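PDB 2ITM: xylulose kinase, which catalyses the ATP-dependent phosphorylation of D-xylulose to D-xylulose 5-phosphate and, less efficiently, that of 1-deoxy-D-xylulose. Local coordinates for residues E204-T209 / A280-W285; K69-A74 / V225-G230; A428-Q433 / E444-L449; R182-V187 / D197-L202; M175-A180 / S276-L281. All blocks are in the same frame, centred on the assembly; numbering follows the deposited sequence.

Interaction 1: residues E204-T209 / A280-W285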
# COMPACT_ATOMS: atom_id res chain seq x y z
N GLU A 204 40.03 27.18 9.53
CA GLU A 204 38.67 27.65 9.30
C GLU A 204 38.39 27.82 7.82
O GLU A 204 39.29 28.02 7.04
CB GLU A 204 38.42 28.95 10.06
CG GLU A 204 38.71 28.88 11.54
CD GLU A 204 37.69 28.08 12.32
OE1 GLU A 204 36.61 27.81 11.80
OE2 GLU A 204 37.98 27.72 13.47
N GLY A 205 37.12 27.71 7.44
CA GLY A 205 36.73 27.69 6.05
C GLY A 205 37.28 28.82 5.22
O GLY A 205 37.60 28.64 4.06
N SER A 206 37.42 29.99 5.84
CA SER A 206 37.69 31.23 5.15
C SER A 206 39.18 31.57 5.11
O SER A 206 39.57 32.60 4.59
CB SER A 206 36.91 32.38 5.80
OG SER A 206 36.96 32.29 7.20
N GLU A 207 39.99 30.68 5.66
CA GLU A 207 41.43 30.84 5.71
C GLU A 207 42.14 30.18 4.52
O GLU A 207 41.67 29.21 3.97
CB GLU A 207 41.97 30.27 7.02
CG GLU A 207 41.54 31.03 8.25
CD GLU A 207 41.94 30.37 9.55
OE1 GLU A 207 41.77 30.99 10.61
OE2 GLU A 207 42.43 29.23 9.52
N ILE A 208 43.28 30.75 4.14
CA ILE A 208 44.09 30.24 3.04
C ILE A 208 45.00 29.08 3.45
O ILE A 208 45.68 29.14 4.45
CB ILE A 208 44.89 31.38 2.41
CG1 ILE A 208 43.95 32.47 1.91
CG2 ILE A 208 45.77 30.90 1.29
CD1 ILE A 208 44.60 33.48 1.06
N THR A 209 44.97 28.01 2.68
CA THR A 209 45.74 26.82 2.98
C THR A 209 46.97 26.68 2.10
O THR A 209 47.82 25.84 2.32
CB THR A 209 44.88 25.57 2.85
OG1 THR A 209 44.39 25.48 1.52
CG2 THR A 209 43.65 25.70 3.69
N ALA A 280 31.64 26.24 8.64
CA ALA A 280 32.78 26.59 7.80
C ALA A 280 33.26 28.02 8.01
O ALA A 280 33.99 28.57 7.21
CB ALA A 280 32.47 26.33 6.34
N LEU A 281 32.77 28.63 9.09
CA LEU A 281 33.28 29.93 9.49
C LEU A 281 33.81 29.91 10.90
O LEU A 281 33.48 29.05 11.69
CB LEU A 281 32.19 30.99 9.33
CG LEU A 281 31.67 31.27 7.93
CD1 LEU A 281 30.30 31.88 7.97
CD2 LEU A 281 32.64 32.13 7.13
N PRO A 282 34.65 30.88 11.20
CA PRO A 282 35.31 30.94 12.50
C PRO A 282 34.31 31.18 13.61
O PRO A 282 33.39 31.96 13.45
CB PRO A 282 36.26 32.12 12.34
CG PRO A 282 36.51 32.19 10.88
CD PRO A 282 35.22 31.86 10.27
N GLN A 283 34.49 30.47 14.71
CA GLN A 283 33.62 30.55 15.87
C GLN A 283 32.14 30.34 15.52
O GLN A 283 31.27 30.94 16.12
CB GLN A 283 33.83 31.86 16.61
CG GLN A 283 35.13 31.96 17.35
CD GLN A 283 35.25 30.96 18.47
OE1 GLN A 283 34.65 31.12 19.52
NE2 GLN A 283 36.04 29.92 18.26
N ARG A 284 31.88 29.48 14.54
CA ARG A 284 30.53 29.12 14.20
C ARG A 284 30.32 27.62 14.21
O ARG A 284 31.20 26.87 13.82
CB ARG A 284 30.16 29.68 12.84
CG ARG A 284 29.83 31.15 12.82
CD ARG A 284 28.75 31.56 13.77
NE ARG A 284 29.30 32.42 14.79
CZ ARG A 284 29.31 33.73 14.72
NH1 ARG A 284 28.78 34.33 13.69
NH2 ARG A 284 29.85 34.44 15.69
N TRP A 285 29.13 27.22 14.63
CA TRP A 285 28.75 25.83 14.80
C TRP A 285 27.32 25.65 14.27
O TRP A 285 26.58 26.61 14.17
CB TRP A 285 28.76 25.47 16.28
CG TRP A 285 30.07 25.14 16.84
CD1 TRP A 285 30.67 23.93 16.83
CD2 TRP A 285 30.95 26.01 17.54
NE1 TRP A 285 31.88 23.99 17.47
CE2 TRP A 285 32.07 25.27 17.91
CE3 TRP A 285 30.90 27.36 17.88
CZ2 TRP A 285 33.13 25.82 18.61
CZ3 TRP A 285 31.94 27.90 18.57
CH2 TRP A 285 33.04 27.13 18.93
O HOH W 1 37.12 29.60 15.24
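Gly205 and Ala280 bring two turns together with their CA atoms 4.5 Å apart: a type I beta turn from Glu204 to Glu207 and, just past Ala280, a type II turn from Leu281 to Arg284. This is a seam between the two actin-like ATPase domains of an FGGY kinase. Residues 204-209 lead into edge strand 208-211 of the N-terminal sheet, whereas 280-285 join strands 275-278 and 285-291 of the C-terminal one. At the backbone, Gly205 CA makes a CA-H...O contact with Ala280 O at 3.1 Å, an approach that the lack of a side chain on the glycine permits. The ring of Pro282 receives most of the side-chain packing. Glu204 lies slantwise over it, its CB 3.8 Å from Pro282 CG; the bend at chi2 (-73°) brings CD back over the proline, and OE1 lies 3.5 Å from Pro282 CA. Ser206 meets the same ring with its hydroxyl, OG being 3.6 Å from Pro282 CD. Ser206 and Leu281 both also touch Leu431 of helix 424-436. Glu204 OE1 and Leu281 O, two acceptors, are 3.4 Å apart; the salt bridge from Arg182 NH2 to that carboxylate oxygen probably offsets their repulsion. The first turn is tied within itself, since Glu207 OE2 accepts the N-H of Glu204 from above the carboxylate plane. A water spans the two turns: it donates to Glu204 OE2 over 2.7 Å and accepts from Gln283 N over 2.8 Å, with Gln283 NE2 as a second donor to it.

Interaction 2: residues K69-A74 / V225-G230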
# COMPACT_ATOMS: atom_id res chain seq x y z
N LYS A 69 41.10 35.66 -8.51
CA LYS A 69 41.96 36.15 -7.45
C LYS A 69 42.04 35.17 -6.28
O LYS A 69 43.01 35.16 -5.54
CB LYS A 69 41.46 37.49 -6.96
CG LYS A 69 41.29 38.51 -8.07
CD LYS A 69 40.85 39.86 -7.53
CE LYS A 69 40.46 40.81 -8.66
NZ LYS A 69 39.88 42.09 -8.19
N ALA A 70 41.00 34.36 -6.11
CA ALA A 70 41.02 33.28 -5.14
C ALA A 70 40.13 32.12 -5.54
O ALA A 70 39.22 32.27 -6.33
CB ALA A 70 40.63 33.79 -3.77
N LEU A 71 40.41 30.95 -4.96
CA LEU A 71 39.66 29.74 -5.26
C LEU A 71 39.24 28.95 -4.01
O LEU A 71 40.03 28.75 -3.10
CB LEU A 71 40.43 28.85 -6.21
CG LEU A 71 39.78 27.53 -6.60
CD1 LEU A 71 40.23 27.04 -7.96
CD2 LEU A 71 40.06 26.50 -5.55
N GLY A 72 37.99 28.51 -4.01
CA GLY A 72 37.44 27.71 -2.94
C GLY A 72 36.93 26.35 -3.39
O GLY A 72 36.55 26.17 -4.52
N ILE A 73 36.94 25.41 -2.46
CA ILE A 73 36.38 24.09 -2.68
C ILE A 73 35.36 23.69 -1.62
O ILE A 73 35.46 24.06 -0.46
CB ILE A 73 37.48 23.01 -2.79
CG1 ILE A 73 38.10 22.73 -1.43
CG2 ILE A 73 38.54 23.42 -3.74
CD1 ILE A 73 39.57 22.54 -1.49
N ALA A 74 34.37 22.92 -2.06
CA ALA A 74 33.50 22.17 -1.17
C ALA A 74 33.32 20.74 -1.68
O ALA A 74 33.67 20.45 -2.81
CB ALA A 74 32.15 22.84 -1.07
N VAL A 225 46.86 31.08 -7.79
CA VAL A 225 45.92 31.77 -6.93
C VAL A 225 45.80 31.11 -5.55
O VAL A 225 45.96 29.91 -5.43
CB VAL A 225 44.55 31.82 -7.62
CG1 VAL A 225 43.47 31.18 -6.79
CG2 VAL A 225 44.20 33.21 -8.07
N PRO A 226 45.52 31.90 -4.52
CA PRO A 226 45.36 31.37 -3.17
C PRO A 226 44.11 30.50 -3.01
O PRO A 226 43.08 30.79 -3.60
CB PRO A 226 45.23 32.62 -2.31
CG PRO A 226 45.33 33.76 -3.23
CD PRO A 226 45.08 33.29 -4.60
N VAL A 227 44.23 29.43 -2.24
CA VAL A 227 43.14 28.49 -2.06
C VAL A 227 42.68 28.46 -0.61
O VAL A 227 43.49 28.32 0.28
CB VAL A 227 43.56 27.08 -2.45
CG1 VAL A 227 42.45 26.10 -2.17
CG2 VAL A 227 44.02 27.02 -3.87
N VAL A 228 41.38 28.60 -0.40
CA VAL A 228 40.84 28.51 0.95
C VAL A 228 40.46 27.09 1.35
O VAL A 228 40.34 26.21 0.52
CB VAL A 228 39.68 29.49 1.19
CG1 VAL A 228 40.09 30.92 0.89
CG2 VAL A 228 38.47 29.09 0.40
N ALA A 229 40.28 26.88 2.64
CA ALA A 229 39.94 25.57 3.18
C ALA A 229 38.60 25.03 2.69
O ALA A 229 38.44 23.85 2.51
CB ALA A 229 39.97 25.60 4.68
N GLY A 230 37.63 25.92 2.49
CA GLY A 230 36.31 25.54 2.06
C GLY A 230 35.42 25.01 3.18
O GLY A 230 35.56 25.39 4.33
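Leu71 and Val227 share a first torsion: CG of the leucine is anti to its backbone N (chi1 179°), and so is CG1 of the valine (chi1 176°). With the two residues paired in parallel strands, the side chains lie alongside each other and point the same way, Leu71 CD2 being 4.2 Å from Val227 CG1. They stand on neighbouring strands of the N-terminal actin-like sheet, whose axes are 29° apart. Leu71 serves as the bridge on both its polar atoms: its N donates to Pro226 O over 3.0 Å, and its O accepts from Val228 N over 3.0 Å. Before this bridge, Val225 adds an apolar touch, CG1 to Leu71 CB at 3.9 Å, and the proline ring reaches the entry of the other strand, Pro226 CD lying a short 2.9 Å from Lys69 O. Val228 turns CG2 over the bare alpha carbon of Gly72, 3.8 Å away. Farther on the pairing slips, and Ile73 comes opposite Gly230, which has a positive phi; with no side chain in the way, its CA makes a CA-H...O contact of 3.0 Å with Ile73 O. The carbonyls of Val228 and Ala229 turn instead to Arg157. Helix 424-436 packs on Ala70 and Val228, helix 152-161 on Ile73 and Val227; strand 2-7, which carries Asp6, flanks 70-75, and strand 208-211 flanks 226-232 on its other side.

Interaction 3: residues A428-Q433 / E444-L449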
# COMPACT_ATOMS: atom_id res chain seq x y z
N ALA A 428 31.59 27.92 -1.50
CA ALA A 428 33.00 27.81 -1.79
C ALA A 428 33.61 29.10 -2.33
O ALA A 428 34.62 29.56 -1.86
CB ALA A 428 33.26 26.65 -2.72
N ALA A 429 32.97 29.67 -3.34
CA ALA A 429 33.45 30.91 -3.91
C ALA A 429 33.35 32.04 -2.91
O ALA A 429 34.24 32.86 -2.80
CB ALA A 429 32.70 31.24 -5.16
N ARG A 430 32.26 32.06 -2.15
CA ARG A 430 32.04 33.08 -1.14
C ARG A 430 33.21 33.08 -0.16
O ARG A 430 33.69 34.11 0.26
CB ARG A 430 30.73 32.83 -0.39
CG ARG A 430 29.47 33.52 -0.94
CD ARG A 430 29.79 34.74 -1.76
NE ARG A 430 28.75 35.05 -2.75
CZ ARG A 430 27.47 35.16 -2.47
NH1 ARG A 430 27.06 34.97 -1.24
NH2 ARG A 430 26.61 35.45 -3.43
N LEU A 431 33.66 31.89 0.18
CA LEU A 431 34.77 31.75 1.08
C LEU A 431 36.05 32.33 0.51
O LEU A 431 36.80 32.98 1.20
CB LEU A 431 34.93 30.30 1.52
CG LEU A 431 33.88 29.80 2.51
CD1 LEU A 431 33.89 28.31 2.59
CD2 LEU A 431 34.12 30.39 3.89
N ALA A 432 36.29 32.10 -0.77
CA ALA A 432 37.43 32.67 -1.45
C ALA A 432 37.39 34.20 -1.50
O ALA A 432 38.39 34.85 -1.28
CB ALA A 432 37.56 32.09 -2.83
N GLN A 433 36.22 34.74 -1.79
CA GLN A 433 35.95 36.13 -1.63
C GLN A 433 36.39 36.71 -0.31
O GLN A 433 37.04 37.73 -0.27
CB GLN A 433 34.47 36.40 -1.81
CG GLN A 433 34.08 36.72 -3.20
CD GLN A 433 32.78 37.47 -3.25
OE1 GLN A 433 31.73 36.91 -2.98
NE2 GLN A 433 32.86 38.73 -3.60
N GLU A 444 28.92 42.25 4.16
CA GLU A 444 29.13 42.71 2.80
C GLU A 444 29.14 41.56 1.80
O GLU A 444 28.54 41.66 0.74
CB GLU A 444 30.43 43.52 2.70
CG GLU A 444 30.57 44.66 3.69
CD GLU A 444 31.80 45.53 3.44
OE1 GLU A 444 32.01 45.95 2.29
OE2 GLU A 444 32.55 45.80 4.40
N LEU A 445 29.85 40.49 2.11
CA LEU A 445 30.24 39.54 1.09
C LEU A 445 29.33 38.32 1.07
O LEU A 445 29.30 37.57 0.11
CB LEU A 445 31.69 39.10 1.27
CG LEU A 445 32.78 40.16 1.14
CD1 LEU A 445 34.03 39.66 1.75
CD2 LEU A 445 32.98 40.51 -0.30
N LEU A 446 28.57 38.12 2.17
CA LEU A 446 27.71 36.97 2.34
C LEU A 446 26.26 37.38 2.54
O LEU A 446 25.72 37.24 3.62
CB LEU A 446 28.17 36.11 3.51
CG LEU A 446 29.59 35.54 3.53
CD1 LEU A 446 29.83 34.82 4.81
CD2 LEU A 446 29.86 34.65 2.36
N PRO A 447 25.63 37.89 1.49
CA PRO A 447 24.26 38.39 1.59
C PRO A 447 23.27 37.24 1.55
O PRO A 447 23.56 36.19 0.98
CB PRO A 447 24.13 39.21 0.32
CG PRO A 447 24.94 38.49 -0.65
CD PRO A 447 26.06 37.82 0.09
N GLN A 448 22.11 37.43 2.16
CA GLN A 448 21.01 36.51 1.99
C GLN A 448 20.56 36.52 0.55
O GLN A 448 20.82 37.48 -0.16
CB GLN A 448 19.87 36.92 2.89
CG GLN A 448 19.46 35.85 3.82
CD GLN A 448 19.69 36.24 5.24
OE1 GLN A 448 20.83 36.27 5.70
NE2 GLN A 448 18.63 36.55 5.95
N LEU A 449 19.91 35.46 0.11
CA LEU A 449 19.26 35.49 -1.18
C LEU A 449 18.06 36.41 -1.16
O LEU A 449 17.60 36.81 -0.11
CB LEU A 449 18.84 34.10 -1.63
CG LEU A 449 19.90 33.01 -1.61
CD1 LEU A 449 19.26 31.68 -1.36
CD2 LEU A 449 20.71 32.98 -2.88
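The side chains of Arg430 and Leu446 run antiparallel past one another, and their meeting is close: Leu446 CD2 sits 3.4 Å from Arg430 CB and nearly as near to CG. Here helix 424-436, which packs on the N-terminal actin-like sheet, receives the C-terminal end of the short helix 442-445 and the loop that runs on to strand 451-455, at the edge of the C-terminal sheet. The arginine follows that loop with its whole length. Its CD lies 3.4 Å from Leu445 O, and the guanidinium end reaches Pro447, with Leu445 O also close by. One turn along the helix, Gln433 and Leu445 cross; the amide is carried out on an extended chain until NE2 is 3.8 Å from Leu445 CD2, while Leu445 CD1 approaches Gln433 O at 4.1 Å.

Two features put these groups in place. Arg430 is bent at chi2, whose value of -23° is almost eclipsed and suggests some strain, and the bend swings CD toward the loop. Leu446 is the first residue to leave helical torsions, so the chain straightens there and lays Pro447 beside the arginine. Farther out, Leu17 of strand 11-17 touches Arg430 and Gln433, and Val239 of helix 233-241 touches both Arg430 and Leu446. This is structural packing, away from the substrate pocket. At its far end the buried Arg430 NH1 has no hydrogen-bond partner in the model and lies 3.3 Å from Pro447 CD.

Interaction 4: residues R182-V187 / D197-L202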
# COMPACT_ATOMS: atom_id res chain seq x y z
N ARG A 182 37.51 22.65 18.22
CA ARG A 182 37.96 22.90 16.86
C ARG A 182 39.36 22.36 16.62
O ARG A 182 40.18 22.98 15.97
CB ARG A 182 37.87 24.37 16.52
CG ARG A 182 36.52 25.00 16.87
CD ARG A 182 36.37 26.46 16.52
NE ARG A 182 36.00 26.67 15.13
CZ ARG A 182 34.78 26.54 14.65
NH1 ARG A 182 33.76 26.19 15.43
NH2 ARG A 182 34.56 26.75 13.36
N ASP A 183 39.61 21.17 17.15
CA ASP A 183 40.90 20.52 17.04
C ASP A 183 40.73 19.00 17.16
O ASP A 183 39.76 18.53 17.73
CB ASP A 183 41.84 21.05 18.13
CG ASP A 183 43.24 20.48 18.04
OD1 ASP A 183 43.67 20.11 16.94
OD2 ASP A 183 43.97 20.36 19.03
N TRP A 184 41.67 18.25 16.61
CA TRP A 184 41.62 16.80 16.67
C TRP A 184 41.52 16.30 18.11
O TRP A 184 41.98 16.95 19.03
CB TRP A 184 42.81 16.16 15.95
CG TRP A 184 43.03 16.58 14.51
CD1 TRP A 184 44.06 17.31 14.04
CD2 TRP A 184 42.23 16.25 13.37
NE1 TRP A 184 43.95 17.48 12.68
CE2 TRP A 184 42.83 16.83 12.25
CE3 TRP A 184 41.06 15.51 13.18
CZ2 TRP A 184 42.31 16.71 10.98
CZ3 TRP A 184 40.55 15.39 11.92
CH2 TRP A 184 41.17 15.99 10.83
N SER A 185 40.89 15.14 18.27
CA SER A 185 40.76 14.47 19.55
C SER A 185 41.67 13.26 19.66
O SER A 185 41.47 12.26 18.99
CB SER A 185 39.32 14.02 19.77
OG SER A 185 39.22 12.99 20.73
N ASP A 186 42.68 13.38 20.51
CA ASP A 186 43.67 12.34 20.67
C ASP A 186 43.01 11.02 21.05
O ASP A 186 43.40 9.96 20.59
CB ASP A 186 44.72 12.75 21.71
CG ASP A 186 45.72 13.76 21.17
OD1 ASP A 186 45.79 13.95 19.95
OD2 ASP A 186 46.50 14.39 21.90
N VAL A 187 41.99 11.12 21.89
CA VAL A 187 41.21 9.98 22.32
C VAL A 187 40.58 9.25 21.14
O VAL A 187 40.67 8.05 21.03
CB VAL A 187 40.08 10.40 23.28
CG1 VAL A 187 39.26 9.24 23.68
CG2 VAL A 187 40.68 11.08 24.49
N ASP A 197 49.55 12.91 13.09
CA ASP A 197 50.47 12.86 11.96
C ASP A 197 49.80 12.29 10.72
O ASP A 197 50.25 12.51 9.61
CB ASP A 197 51.69 12.01 12.32
CG ASP A 197 52.28 12.37 13.66
OD1 ASP A 197 53.10 13.31 13.72
OD2 ASP A 197 52.00 11.78 14.72
N GLN A 198 48.72 11.54 10.93
CA GLN A 198 47.98 10.98 9.81
C GLN A 198 46.79 11.84 9.38
O GLN A 198 46.09 11.48 8.46
CB GLN A 198 47.55 9.55 10.11
CG GLN A 198 48.66 8.54 9.97
CD GLN A 198 48.49 7.38 10.90
OE1 GLN A 198 48.26 7.56 12.08
NE2 GLN A 198 48.60 6.19 10.36
N MET A 199 46.60 12.97 10.04
CA MET A 199 45.58 13.94 9.67
C MET A 199 46.16 15.16 8.96
O MET A 199 47.29 15.54 9.21
CB MET A 199 44.83 14.43 10.90
CG MET A 199 44.26 13.35 11.79
SD MET A 199 42.78 12.60 11.13
CE MET A 199 43.45 11.06 10.61
N PRO A 200 45.36 15.79 8.10
CA PRO A 200 45.68 17.11 7.57
C PRO A 200 45.71 18.17 8.66
O PRO A 200 45.14 17.99 9.71
CB PRO A 200 44.52 17.37 6.61
CG PRO A 200 43.41 16.66 7.18
CD PRO A 200 43.98 15.41 7.77
N ALA A 201 46.38 19.27 8.37
CA ALA A 201 46.23 20.51 9.13
C ALA A 201 44.83 21.10 9.06
O ALA A 201 44.18 21.04 8.04
CB ALA A 201 47.26 21.51 8.69
N LEU A 202 44.36 21.64 10.17
CA LEU A 202 43.02 22.18 10.27
C LEU A 202 43.00 23.69 10.11
O LEU A 202 43.84 24.36 10.66
CB LEU A 202 42.38 21.79 11.59
CG LEU A 202 42.12 20.31 11.83
CD1 LEU A 202 41.91 20.02 13.30
CD2 LEU A 202 40.96 19.81 11.00
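Trp184 is sandwiched between Met199 and Leu202, one on each face of the indole. On the first face Met199 CB makes a CH-pi contact near the rim, 3.4 Å from Trp184 CZ2; the bend at chi2 (-76°) sets SD over the six-membered ring in a Met-aromatic contact, SD to Trp184 CZ3 being 3.7 Å, while CE turns off from the ring. Across the opposite face lies the fork of Leu202, CD1 over the five-membered ring at 3.3 Å from Trp184 NE1, and CD2 by the benzo part at 3.4 Å from CZ2. Pro200 adds a lesser apolar touch, CD to Trp184 CZ2 at 3.8 Å. The polar rim is Pro200 O, which lies in the indole plane and takes a weak hydrogen bond from Trp184 NE1 at 3.2 Å, bent to 134°. Next to the tryptophan, Asp183 OD1 accepts a weak bond from Trp184 N and a salt bridge from Arg196, and the same oxygen lies 4.0 Å from Leu202 CD1. Arg182 and Asp183 together face Asp178 in a G1 bulge, which fits the positive phi of Arg182. The sandwich thus joins hairpin 177-184 to the start of strand 201-203; helix 168-172 packs on Trp184 and Leu202, and Leu189 of helix 186-190 touches Trp184 and Met199.

Interaction 5: residues M175-A180 / S276-L281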
# COMPACT_ATOMS: atom_id res chain seq x y z
N MET A 175 34.56 12.21 12.80
CA MET A 175 34.53 11.68 14.15
C MET A 175 35.88 11.58 14.83
O MET A 175 36.01 10.89 15.82
CB MET A 175 33.78 10.35 14.24
CG MET A 175 32.42 10.32 13.61
SD MET A 175 31.30 11.60 14.16
CE MET A 175 31.09 11.09 15.83
N TRP A 176 36.88 12.26 14.30
CA TRP A 176 38.15 12.36 15.00
C TRP A 176 38.30 13.74 15.60
O TRP A 176 39.21 13.99 16.38
CB TRP A 176 39.34 12.06 14.07
CG TRP A 176 39.40 10.67 13.51
CD1 TRP A 176 39.31 9.51 14.21
CD2 TRP A 176 39.58 10.30 12.14
NE1 TRP A 176 39.42 8.44 13.36
CE2 TRP A 176 39.59 8.91 12.08
CE3 TRP A 176 39.72 11.02 10.96
CZ2 TRP A 176 39.75 8.21 10.89
CZ3 TRP A 176 39.88 10.33 9.78
CH2 TRP A 176 39.89 8.94 9.76
N LEU A 177 37.42 14.65 15.21
CA LEU A 177 37.46 16.03 15.70
C LEU A 177 36.75 16.26 17.02
O LEU A 177 35.63 15.83 17.23
CB LEU A 177 36.97 17.01 14.65
CG LEU A 177 37.32 18.47 14.97
CD1 LEU A 177 38.73 18.81 14.57
CD2 LEU A 177 36.33 19.41 14.34
N ASP A 178 37.41 16.98 17.91
CA ASP A 178 36.75 17.56 19.05
C ASP A 178 36.02 18.84 18.66
O ASP A 178 36.64 19.87 18.50
CB ASP A 178 37.76 17.85 20.16
CG ASP A 178 37.09 18.25 21.45
OD1 ASP A 178 36.25 19.17 21.44
OD2 ASP A 178 37.33 17.70 22.53
N VAL A 179 34.71 18.75 18.52
CA VAL A 179 33.95 19.78 17.84
C VAL A 179 33.87 21.07 18.65
O VAL A 179 33.87 22.15 18.09
CB VAL A 179 32.55 19.29 17.47
CG1 VAL A 179 31.72 20.42 16.94
CG2 VAL A 179 32.64 18.18 16.46
N ALA A 180 33.81 20.93 19.97
CA ALA A 180 33.92 22.07 20.89
C ALA A 180 35.22 22.82 20.72
O ALA A 180 35.24 24.02 20.74
CB ALA A 180 33.77 21.60 22.32
N SER A 276 25.66 17.48 14.98
CA SER A 276 26.29 18.71 15.41
C SER A 276 27.73 18.77 14.92
O SER A 276 28.54 17.91 15.23
CB SER A 276 26.22 18.84 16.92
OG SER A 276 26.84 20.02 17.38
N PHE A 277 28.03 19.78 14.14
CA PHE A 277 29.35 19.99 13.58
C PHE A 277 29.83 21.42 13.72
O PHE A 277 29.05 22.32 14.02
CB PHE A 277 29.36 19.62 12.10
CG PHE A 277 28.96 18.22 11.81
CD1 PHE A 277 27.94 17.95 10.94
CD2 PHE A 277 29.63 17.17 12.39
CE1 PHE A 277 27.58 16.67 10.66
CE2 PHE A 277 29.28 15.88 12.11
CZ PHE A 277 28.26 15.63 11.24
N CYS A 278 31.11 21.63 13.47
CA CYS A 278 31.61 22.96 13.23
C CYS A 278 31.04 23.52 11.93
O CYS A 278 30.77 22.79 11.00
CB CYS A 278 33.15 22.97 13.21
SG CYS A 278 33.96 22.44 14.72
N HIS A 279 30.83 24.83 11.90
CA HIS A 279 30.50 25.54 10.67
C HIS A 279 31.78 25.93 9.92
O HIS A 279 32.84 25.98 10.50
CB HIS A 279 29.65 26.77 10.98
CG HIS A 279 28.85 27.29 9.83
ND1 HIS A 279 28.93 26.76 8.56
CD2 HIS A 279 27.96 28.29 9.75
CE1 HIS A 279 28.12 27.41 7.76
NE2 HIS A 279 27.52 28.35 8.46
N ALA A 280 31.64 26.24 8.64
CA ALA A 280 32.78 26.59 7.80
C ALA A 280 33.26 28.02 8.01
O ALA A 280 33.99 28.57 7.21
CB ALA A 280 32.47 26.33 6.34
N LEU A 281 32.77 28.63 9.09
CA LEU A 281 33.28 29.93 9.49
C LEU A 281 33.81 29.91 10.90
O LEU A 281 33.48 29.05 11.69
CB LEU A 281 32.19 30.99 9.33
CG LEU A 281 31.67 31.27 7.93
CD1 LEU A 281 30.30 31.88 7.97
CD2 LEU A 281 32.64 32.13 7.13
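Cys278 presses its sulfur into the bend formed by Leu177 and Val179, and this is the tight part of the contact. SG lies 3.4 Å from Val179 O, with Val179 CG1 close beside it. On the leucine side, Leu177 CD2 is 3.9 Å from Cys278 SG, so three atoms of one segment gather round a single atom of the other. Val179 contributes through one branch: with CG1 anti to its backbone N (chi1 172°), that methyl slides along the opposing backbone, 3.7 Å from Cys278 N and 3.9 Å from Phe277 C. The valine carbonyl beside the sulfur is also the acceptor for Trp285 NE1.

Packing slackens toward Ser276, where the other methyl, Val179 CG2, comes only to 4.3 Å from Ser276 O. The backbones stay well apart, Val179 CA being 6.1 Å from Cys278 CA, and what joins them is van der Waals contact. Asp178 and Ala180 turn their CB atoms away from the other segment, Ala180 onto the exposed outer side. The CB of Phe277 also points away from 175-180, and its side chain is about 4 Å (nearest atoms) from the bound D-xylulose and about as near to the substrate-binding His78. The contact thus involves a strand whose Phe277 borders the sugar pocket, and it spans the two domains.

Strand 275-278 is an outermost strand of the C-terminal sheet, and the hairpin strand 177-178 belongs to the N-terminal part. Helix 168-172 lies against both, Ala172 touching Leu177 and Phe277 while Met168 touches Cys278; beyond the strand, helix 233-241 takes up His279 and Leu281.

Overall arrangement
From the N terminus, interaction 2 opens first and closes a long loop when 225-230 returns beside 69-74 in the N-terminal sheet. Nested inside it is interaction 4, a short local closure. Interaction 5 opens just before interaction 4, encloses it, and ends beyond 225-230, thereby crossing interaction 2. Interaction 1 opens after interaction 4 has closed; it too crosses interaction 2 and ends on the same stretch as interaction 5, so 276-285 ties the C-terminal sheet to two separate parts of the N-terminal domain. Arg182 links interactions 4 and 1. Interaction 3 follows in series, yet Leu431 of its helix packs against interactions 1, 2 and 5.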